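Local coordinates for protein transcriptional regulators (LACI-FAMILY TRANSCRIPTIONAL REGULATORY PROTEIN) (Corynebacterium glutamicum, PDB 3GYB) that is a LacI-family regulator that probably binds cis-regulatory DNA to control transcription and carries a magnesium site in its periplasmic-binding-protein-like part, at residues A[137-140]-A[141-145]; A[217-220]-A[221-224]. All coordinates share one frame; numbering follows the deposited sequence.

Interaction 1 (A[137-140]-A[141-145]); sequences SFEA and TMRAH
E139 and R143, one helical turn apart, form a salt bridge in which two waters supplement a single weak direct bond. The carboxylate and guanidinium planes stand 83° apart, so the groups do not meet as a flat two-pronged pair. Instead OE1 of E139 lies at the guanidinium edge, in its plane, 3.3 Å from R143 NH1; this hydrogen bond is nearly straight but long. One water donates to E139 OE2 at 2.7 Å and accepts from R143 NH2 at 3.2 Å. A second water gives E139 OE1 a 2.7 Å bond and takes a weak one from R143 NH2. The two side chains run alongside each other in the same direction, with P149 against both.

On another side of helix 129-144, T141 grips the carbonyl of S137 twice: OG1 donates to S137 O at 2.8 Å, and T141 N reaches the same oxygen at 2.8 Å. The two donors arrive from opposite faces of the carbonyl plane. With OG1 beside the backbone N and anti to the carbonyl carbon (chi1 -60°), the hydroxyl is turned back along the helix to that acceptor. S137 OG itself bonds to F103 O of helix 102-115.

F138 and the selenomethionine M142 supply the apolar contact. CG of M142 sits over one ring face, toward the rim, 3.9 Å from the F138 centroid and 24° off the normal, a CH-pi contact; SE adds an oblique Met-aromatic approach. Both residues also touch I121 of strand 121-124, and the F138 ring meets H123.

The chemistry divides the helix: apolar groups face the sheet, the T141 hydroxyl gives its proton to the S137 carbonyl, and the E139-R143 pair, joined by one weak direct bond and two waters, is consistent with a solvent-screened attraction.

Interaction 2 (A[217-220]-A[221-224]); sequences AQTR and LINL
Backbone bonds tie A217 to L224 and T219 to N223, closing the turn that follows helix 215-218. L224 N donates to A217 O at 3.0 Å, and N223 N donates to T219 O at 2.7 Å, a bond bent to 140° at the hydrogen. R220 and L221 keep helical backbone angles, whereas N223 has positive phi and psi, the left-handed conformation that lets the chain reverse.

A side-chain bond runs beside the T219-N223 one. OG1 of T219 accepts from I222 N at 3.2 Å, with an angle of 158° at the hydrogen. Its chi1 of 63° sets the hydroxyl between the backbone N and the carbonyl carbon, turned to the I222 amide. The hydroxyl has two backbone partners, giving its proton to L216 O and accepting from I222 N. The aliphatic chain of I222 lies against it, with I222 CB 3.4 Å from T219 OG1.

A water lies 2.9 Å from N223 OD1 and 3.1 Å from Q218 O, positioned to bridge them, though it has more acceptors nearby than protons to give.

Apolar contacts are few. CB of A217 meets CB of L224 at 3.7 Å where the two ends of the turn come together, and the I222 side chain packs on I189 and L192 of helix 185-198.

Across the subunit boundary, R220 NE forms a salt bridge with E197 OE1 of the second subunit, and L221 packs on L192 of that subunit.

The paired bonds of T219, hydroxyl to I222 N and carbonyl to N223 N, define an ST motif. It shapes the connection from helix 215-218 to strand 226-228, part of the dimer interface of this periplasmic-binding-protein-like fold.

Interaction 1 is complete along the chain before interaction 2 begins, and both lie in the range assigned to the periplasmic-binding-protein-like family. Their centres are 28 Å apart, and their nearest atoms about 15 Å, so they do not touch. A common mixed sheet relates them: helix 129-144 connects strands 121-124 and 150-151 near one edge, whereas segment 221-224 leads into strand 226-228, separated from 121-124 by strands 207-211 and 179-182. Interaction 1 thus belongs to a helix covering the sheet near its edge, untouched by the other chain, whereas interaction 2 belongs to a connection at the subunit contact, near but not in the magnesium site.

Interaction 1 (A[137-140]-A[141-145])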
loop_
_atom_site.group_PDB
_atom_site.type_symbol
_atom_site.label_atom_id
_atom_site.label_comp_id
_atom_site.label_asym_id
_atom_site.label_seq_id
_atom_site.Cartn_x
_atom_site.Cartn_y
_atom_site.Cartn_z
ATOM N N SER A 137 22.498 14.030 -1.603
ATOM C CA SER A 137 22.407 14.856 -0.409
ATOM C C SER A 137 22.950 14.092 0.796
ATOM O O SER A 137 23.608 14.667 1.661
ATOM C CB SER A 137 20.957 15.276 -0.162
ATOM O OG SER A 137 20.857 16.058 1.019
ATOM N N PHE A 138 22.668 12.794 0.861
ATOM C CA PHE A 138 23.179 11.981 1.959
ATOM C C PHE A 138 24.704 12.094 1.998
ATOM O O PHE A 138 25.294 12.368 3.045
ATOM C CB PHE A 138 22.781 10.512 1.767
ATOM C CG PHE A 138 23.551 9.558 2.639
ATOM C CD1 PHE A 138 23.351 9.532 4.015
ATOM C CD2 PHE A 138 24.485 8.685 2.082
ATOM C CE1 PHE A 138 24.067 8.653 4.827
ATOM C CE2 PHE A 138 25.209 7.802 2.888
ATOM C CZ PHE A 138 25.000 7.784 4.261
ATOM N N GLU A 139 25.341 11.896 0.850
ATOM C CA GLU A 139 26.795 11.964 0.791
ATOM C C GLU A 139 27.320 13.351 1.119
ATOM O O GLU A 139 28.286 13.489 1.867
ATOM C CB GLU A 139 27.312 11.542 -0.590
ATOM C CG GLU A 139 27.150 10.058 -0.910
ATOM C CD GLU A 139 28.275 9.523 -1.780
ATOM O OE1 GLU A 139 28.724 10.254 -2.690
ATOM O OE2 GLU A 139 28.706 8.368 -1.565
ATOM N N ALA A 140 26.692 14.377 0.555
ATOM C CA ALA A 140 27.137 15.748 0.800
ATOM C C ALA A 140 26.997 16.125 2.272
ATOM O O ALA A 140 27.859 16.798 2.840
ATOM C CB ALA A 140 26.343 16.723 -0.064
ATOM N N THR A 141 25.903 15.696 2.891
ATOM C CA THR A 141 25.674 16.003 4.294
ATOM C C THR A 141 26.669 15.256 5.171
ATOM O O THR A 141 27.171 15.815 6.148
ATOM C CB THR A 141 24.244 15.641 4.708
ATOM O OG1 THR A 141 23.325 16.391 3.906
ATOM C CG2 THR A 141 24.010 15.962 6.183
HETATM N N MSE A 142 26.942 13.995 4.844
HETATM C CA MSE A 142 27.904 13.230 5.628
HETATM C C MSE A 142 29.279 13.905 5.554
HETATM O O MSE A 142 29.912 14.131 6.575
HETATM C CB MSE A 142 28.009 11.787 5.111
HETATM C CG MSE A 142 26.811 10.907 5.455
HETATM SE SE MSE A 142 26.624 10.490 7.340
HETATM C CE MSE A 142 28.081 9.228 7.531
ATOM N N ARG A 143 29.722 14.241 4.344
ATOM C CA ARG A 143 31.022 14.895 4.175
ATOM C C ARG A 143 31.066 16.295 4.776
ATOM O O ARG A 143 32.115 16.751 5.226
ATOM C CB ARG A 143 31.401 14.952 2.695
ATOM C CG ARG A 143 31.631 13.581 2.089
ATOM C CD ARG A 143 32.410 13.658 0.788
ATOM N NE ARG A 143 32.694 12.319 0.284
ATOM C CZ ARG A 143 31.854 11.602 -0.455
ATOM N NH1 ARG A 143 30.673 12.098 -0.791
ATOM N NH2 ARG A 143 32.189 10.377 -0.837
ATOM N N ALA A 144 29.933 16.982 4.781
ATOM C CA ALA A 144 29.895 18.321 5.356
ATOM C C ALA A 144 30.213 18.228 6.845
ATOM O O ALA A 144 30.818 19.131 7.421
ATOM C CB ALA A 144 28.522 18.943 5.160
ATOM N N HIS A 145 29.801 17.119 7.456
ATOM C CA HIS A 145 30.016 16.879 8.876
ATOM C C HIS A 145 31.251 16.041 9.189
ATOM O O HIS A 145 31.401 15.539 10.308
ATOM C CB HIS A 145 28.763 16.237 9.473
ATOM C CG HIS A 145 27.582 17.155 9.502
ATOM N ND1 HIS A 145 27.442 18.155 10.440
ATOM C CD2 HIS A 145 26.514 17.261 8.677
ATOM C CE1 HIS A 145 26.338 18.837 10.192
ATOM N NE2 HIS A 145 25.756 18.315 9.127
HETATM O O HOH W 1 31.196 7.525 -1.940
HETATM O O HOH W 2 30.998 9.843 -4.013
#

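Interaction 2 (A[217-220]-A[221-224])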
loop_
_atom_site.group_PDB
_atom_site.type_symbol
_atom_site.label_atom_id
_atom_site.label_comp_id
_atom_site.label_asym_id
_atom_site.label_seq_id
_atom_site.Cartn_x
_atom_site.Cartn_y
_atom_site.Cartn_z
ATOM N N ALA A 217 4.026 3.719 7.624
ATOM C CA ALA A 217 4.909 4.296 8.628
ATOM C C ALA A 217 4.118 4.820 9.815
ATOM O O ALA A 217 4.622 4.860 10.934
ATOM C CB ALA A 217 5.732 5.435 8.006
ATOM N N GLN A 218 2.876 5.210 9.547
ATOM C CA GLN A 218 1.972 5.766 10.552
ATOM C C GLN A 218 1.328 4.740 11.480
ATOM O O GLN A 218 0.769 5.105 12.518
ATOM C CB GLN A 218 0.866 6.557 9.854
ATOM C CG GLN A 218 1.357 7.736 9.025
ATOM C CD GLN A 218 0.272 8.298 8.132
ATOM O OE1 GLN A 218 -0.883 8.402 8.540
ATOM N NE2 GLN A 218 0.639 8.677 6.909
ATOM N N THR A 219 1.389 3.468 11.113
ATOM C CA THR A 219 0.778 2.432 11.947
ATOM C C THR A 219 1.527 2.232 13.262
ATOM O O THR A 219 2.728 2.489 13.362
ATOM C CB THR A 219 0.727 1.071 11.214
ATOM O OG1 THR A 219 2.063 0.623 10.945
ATOM C CG2 THR A 219 -0.046 1.188 9.905
ATOM N N ARG A 220 0.812 1.774 14.283
ATOM C CA ARG A 220 1.439 1.522 15.571
ATOM C C ARG A 220 2.436 0.373 15.435
ATOM O O ARG A 220 3.497 0.381 16.058
ATOM C CB ARG A 220 0.386 1.148 16.620
ATOM C CG ARG A 220 0.985 0.721 17.954
ATOM C CD ARG A 220 1.675 1.882 18.657
ATOM N NE ARG A 220 2.362 1.470 19.878
ATOM C CZ ARG A 220 3.575 0.924 19.914
ATOM N NH1 ARG A 220 4.252 0.718 18.790
ATOM N NH2 ARG A 220 4.122 0.596 21.078
ATOM N N LEU A 221 2.094 -0.616 14.616
ATOM C CA LEU A 221 2.971 -1.769 14.430
ATOM C C LEU A 221 4.348 -1.397 13.881
ATOM O O LEU A 221 5.378 -1.839 14.396
ATOM C CB LEU A 221 2.315 -2.781 13.488
ATOM C CG LEU A 221 3.156 -4.030 13.207
ATOM C CD1 LEU A 221 3.321 -4.817 14.508
ATOM C CD2 LEU A 221 2.484 -4.886 12.143
ATOM N N ILE A 222 4.362 -0.585 12.833
ATOM C CA ILE A 222 5.617 -0.194 12.209
ATOM C C ILE A 222 6.211 1.034 12.904
ATOM O O ILE A 222 7.413 1.069 13.185
ATOM C CB ILE A 222 5.386 0.042 10.708
ATOM C CG1 ILE A 222 4.846 -1.256 10.086
ATOM C CG2 ILE A 222 6.676 0.467 10.031
ATOM C CD1 ILE A 222 4.475 -1.145 8.617
ATOM N N ASN A 223 5.368 2.029 13.176
ATOM C CA ASN A 223 5.780 3.231 13.906
ATOM C C ASN A 223 7.149 3.740 13.453
ATOM O O ASN A 223 8.056 3.930 14.260
ATOM C CB ASN A 223 5.815 2.886 15.398
ATOM C CG ASN A 223 5.795 4.110 16.285
ATOM O OD1 ASN A 223 5.109 5.084 15.997
ATOM N ND2 ASN A 223 6.540 4.058 17.382
ATOM N N LEU A 224 7.254 4.002 12.157
ATOM C CA LEU A 224 8.498 4.423 11.512
ATOM C C LEU A 224 8.855 5.914 11.511
ATOM O O LEU A 224 8.071 6.747 11.056
ATOM C CB LEU A 224 8.451 3.947 10.053
ATOM C CG LEU A 224 9.608 3.337 9.249
ATOM C CD1 LEU A 224 9.354 3.672 7.781
ATOM C CD2 LEU A 224 10.969 3.842 9.682
HETATM O O HOH W 3 2.284 5.341 15.228
#